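Local coordinates for protein gamma-glutamyl-gamma-aminobutyrate hydrolase PuuD (Escherichia coli, PDB 6VTV) that hydrolyses the gamma-glutamyl linkage of gamma-glutamyl-gamma-aminobutyrate, releasing 4-aminobutanoate and glutamate in the last step of putrescine breakdown, at residues 67-73 / 112-118. Coordinates in Å, arbitrary orientation, origin at the centre of the assembly. Numbering follows the deposited sequence.
Sequences DGIYLPG and IPIFAIC
Four backbone hydrogen bonds join strands 68-71 and 114-117 as parallel neighbours in the central sheet of a class I glutamine amidotransferase-like alpha/beta fold: Ile69 N to Pro113 O (2.8 Å), Phe115 N to Ile69 O (3.0 Å), Leu71 N to Phe115 O (2.9 Å) and Ile117 N to Leu71 O (2.8 Å). Ile69-Leu71 and Ile114-Ile117 are extended (phi -108 to -129°, psi 98 to 140°). The axes run 4.8 Å apart at 5°, pairing Ile69 with Ile114, Tyr70 with Phe115 and Leu71 with Ala116. Helix 94-109 links the strands, a beta-alpha-beta crossover, and packs on the face carrying Ile69, Leu71 and Ile114, all chi1 m. There Leu71 CB meets Ala116 CB at 3.8 Å and Ile69 CB meets Ile114 CG1 at 4.1 Å. On the other face, with both rings chi1 t, Tyr70 CE1 lies 4.1 Å from Phe115 CD2; Phe241 of helix 235-254 meets the Phe115 ring edge-to-face and touches Tyr70, whose OH hydrogen-bonds to Tyr35 O. Cys118, the predicted nucleophile, N-caps helix 119-127 beside His226, also predicted catalytic; Cys118 phi/psi of 55/-99 is the strained turn of a nucleophile elbow. A CB on Gly73 would crowd Cys118 CB at 3.0 Å; Gly73 CA lies 4.0 Å from Cys118 CB.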
loop_
_atom_site.group_PDB
_atom_site.type_symbol
_atom_site.label_atom_id
_atom_site.label_comp_id
_atom_site.label_asym_id
_atom_site.label_seq_id
_atom_site.Cartn_x
_atom_site.Cartn_y
_atom_site.Cartn_z
ATOM N N ASP B 67 12.283 -7.837 -5.827
ATOM C CA ASP B 67 12.794 -9.198 -5.896
ATOM C C ASP B 67 11.696 -10.232 -6.099
ATOM O O ASP B 67 12.005 -11.408 -6.313
ATOM C CB ASP B 67 13.587 -9.535 -4.625
ATOM C CG ASP B 67 14.631 -8.485 -4.293
ATOM O OD1 ASP B 67 15.433 -8.134 -5.186
ATOM O OD2 ASP B 67 14.651 -8.011 -3.137
ATOM N N GLY B 68 10.434 -9.821 -6.036
ATOM C CA GLY B 68 9.323 -10.728 -6.249
ATOM C C GLY B 68 8.035 -9.955 -6.407
ATOM O O GLY B 68 7.904 -8.824 -5.925
ATOM N N ILE B 69 7.084 -10.577 -7.099
ATOM C CA ILE B 69 5.776 -9.987 -7.359
ATOM C C ILE B 69 4.723 -10.823 -6.645
ATOM O O ILE B 69 4.735 -12.056 -6.734
ATOM C CB ILE B 69 5.476 -9.895 -8.866
ATOM C CG1 ILE B 69 6.576 -9.108 -9.583
ATOM C CG2 ILE B 69 4.121 -9.244 -9.103
ATOM C CD1 ILE B 69 6.848 -7.749 -8.978
ATOM N N TYR B 70 3.809 -10.149 -5.949
ATOM C CA TYR B 70 2.817 -10.789 -5.092
ATOM C C TYR B 70 1.437 -10.325 -5.539
ATOM O O TYR B 70 1.115 -9.137 -5.437
ATOM C CB TYR B 70 3.077 -10.435 -3.627
ATOM C CG TYR B 70 2.221 -11.147 -2.604
ATOM C CD1 TYR B 70 1.791 -12.454 -2.799
ATOM C CD2 TYR B 70 1.864 -10.512 -1.421
ATOM C CE1 TYR B 70 1.015 -13.099 -1.848
ATOM C CE2 TYR B 70 1.090 -11.143 -0.472
ATOM C CZ TYR B 70 0.670 -12.436 -0.684
ATOM O OH TYR B 70 -0.099 -13.060 0.273
ATOM N N LEU B 71 0.627 -11.257 -6.044
ATOM C CA LEU B 71 -0.710 -10.945 -6.541
ATOM C C LEU B 71 -1.756 -11.476 -5.571
ATOM O O LEU B 71 -2.101 -12.668 -5.622
ATOM C CB LEU B 71 -0.922 -11.545 -7.935
ATOM C CG LEU B 71 0.047 -11.145 -9.047
ATOM C CD1 LEU B 71 -0.394 -11.765 -10.358
ATOM C CD2 LEU B 71 0.146 -9.635 -9.176
ATOM N N PRO B 72 -2.294 -10.649 -4.680
ATOM C CA PRO B 72 -3.305 -11.136 -3.738
ATOM C C PRO B 72 -4.634 -11.401 -4.426
ATOM O O PRO B 72 -4.896 -10.950 -5.542
ATOM C CB PRO B 72 -3.435 -9.992 -2.722
ATOM C CG PRO B 72 -2.279 -9.071 -2.994
ATOM C CD PRO B 72 -1.953 -9.239 -4.441
ATOM N N GLY B 73 -5.478 -12.156 -3.733
ATOM C CA GLY B 73 -6.851 -12.316 -4.162
ATOM C C GLY B 73 -7.672 -11.074 -3.872
ATOM O O GLY B 73 -7.223 -10.122 -3.232
ATOM N N ILE B 112 11.436 -12.483 -12.827
ATOM C CA ILE B 112 11.190 -12.140 -11.425
ATOM C C ILE B 112 10.163 -13.117 -10.858
ATOM O O ILE B 112 9.132 -13.360 -11.504
ATOM C CB ILE B 112 10.699 -10.700 -11.303
ATOM C CG1 ILE B 112 11.731 -9.730 -11.885
ATOM C CG2 ILE B 112 10.397 -10.353 -9.852
ATOM C CD1 ILE B 112 11.228 -8.308 -11.998
ATOM N N PRO B 113 10.403 -13.693 -9.680
ATOM C CA PRO B 113 9.442 -14.649 -9.119
ATOM C C PRO B 113 8.078 -14.013 -8.890
ATOM O O PRO B 113 7.970 -12.848 -8.500
ATOM C CB PRO B 113 10.094 -15.074 -7.798
ATOM C CG PRO B 113 11.552 -14.839 -8.010
ATOM C CD PRO B 113 11.637 -13.616 -8.879
ATOM N N ILE B 114 7.031 -14.794 -9.147
ATOM C CA ILE B 114 5.651 -14.363 -8.969
ATOM C C ILE B 114 4.920 -15.398 -8.129
ATOM O O ILE B 114 5.049 -16.606 -8.363
ATOM C CB ILE B 114 4.926 -14.168 -10.320
ATOM C CG1 ILE B 114 5.732 -13.259 -11.249
ATOM C CG2 ILE B 114 3.527 -13.608 -10.103
ATOM C CD1 ILE B 114 5.151 -13.155 -12.643
ATOM N N PHE B 115 4.151 -14.926 -7.150
ATOM C CA PHE B 115 3.239 -15.768 -6.387
ATOM C C PHE B 115 1.865 -15.118 -6.418
ATOM O O PHE B 115 1.700 -13.988 -5.946
ATOM C CB PHE B 115 3.717 -15.963 -4.947
ATOM C CG PHE B 115 2.909 -16.966 -4.174
ATOM C CD1 PHE B 115 2.471 -18.133 -4.780
ATOM C CD2 PHE B 115 2.591 -16.747 -2.844
ATOM C CE1 PHE B 115 1.726 -19.061 -4.075
ATOM C CE2 PHE B 115 1.848 -17.673 -2.132
ATOM C CZ PHE B 115 1.416 -18.831 -2.749
ATOM N N ALA B 116 0.888 -15.828 -6.975
ATOM C CA ALA B 116 -0.439 -15.289 -7.226
ATOM C C ALA B 116 -1.488 -16.107 -6.485
ATOM O O ALA B 116 -1.405 -17.338 -6.433
ATOM C CB ALA B 116 -0.737 -15.277 -8.725
ATOM N N ILE B 117 -2.476 -15.417 -5.918
ATOM C CA ILE B 117 -3.499 -16.031 -5.078
ATOM C C ILE B 117 -4.873 -15.676 -5.633
ATOM O O ILE B 117 -5.182 -14.493 -5.826
ATOM C CB ILE B 117 -3.375 -15.578 -3.612
ATOM C CG1 ILE B 117 -2.079 -16.109 -2.991
ATOM C CG2 ILE B 117 -4.590 -16.029 -2.805
ATOM C CD1 ILE B 117 -1.888 -15.712 -1.541
ATOM N N CYS B 118 -5.691 -16.704 -5.882
ATOM C CA CYS B 118 -7.091 -16.569 -6.276
ATOM C C CYS B 118 -7.241 -15.688 -7.514
ATOM O O CYS B 118 -7.050 -16.163 -8.639
ATOM C CB CYS B 118 -7.925 -16.023 -5.111
ATOM S SG CYS B 118 -9.715 -16.022 -5.399
#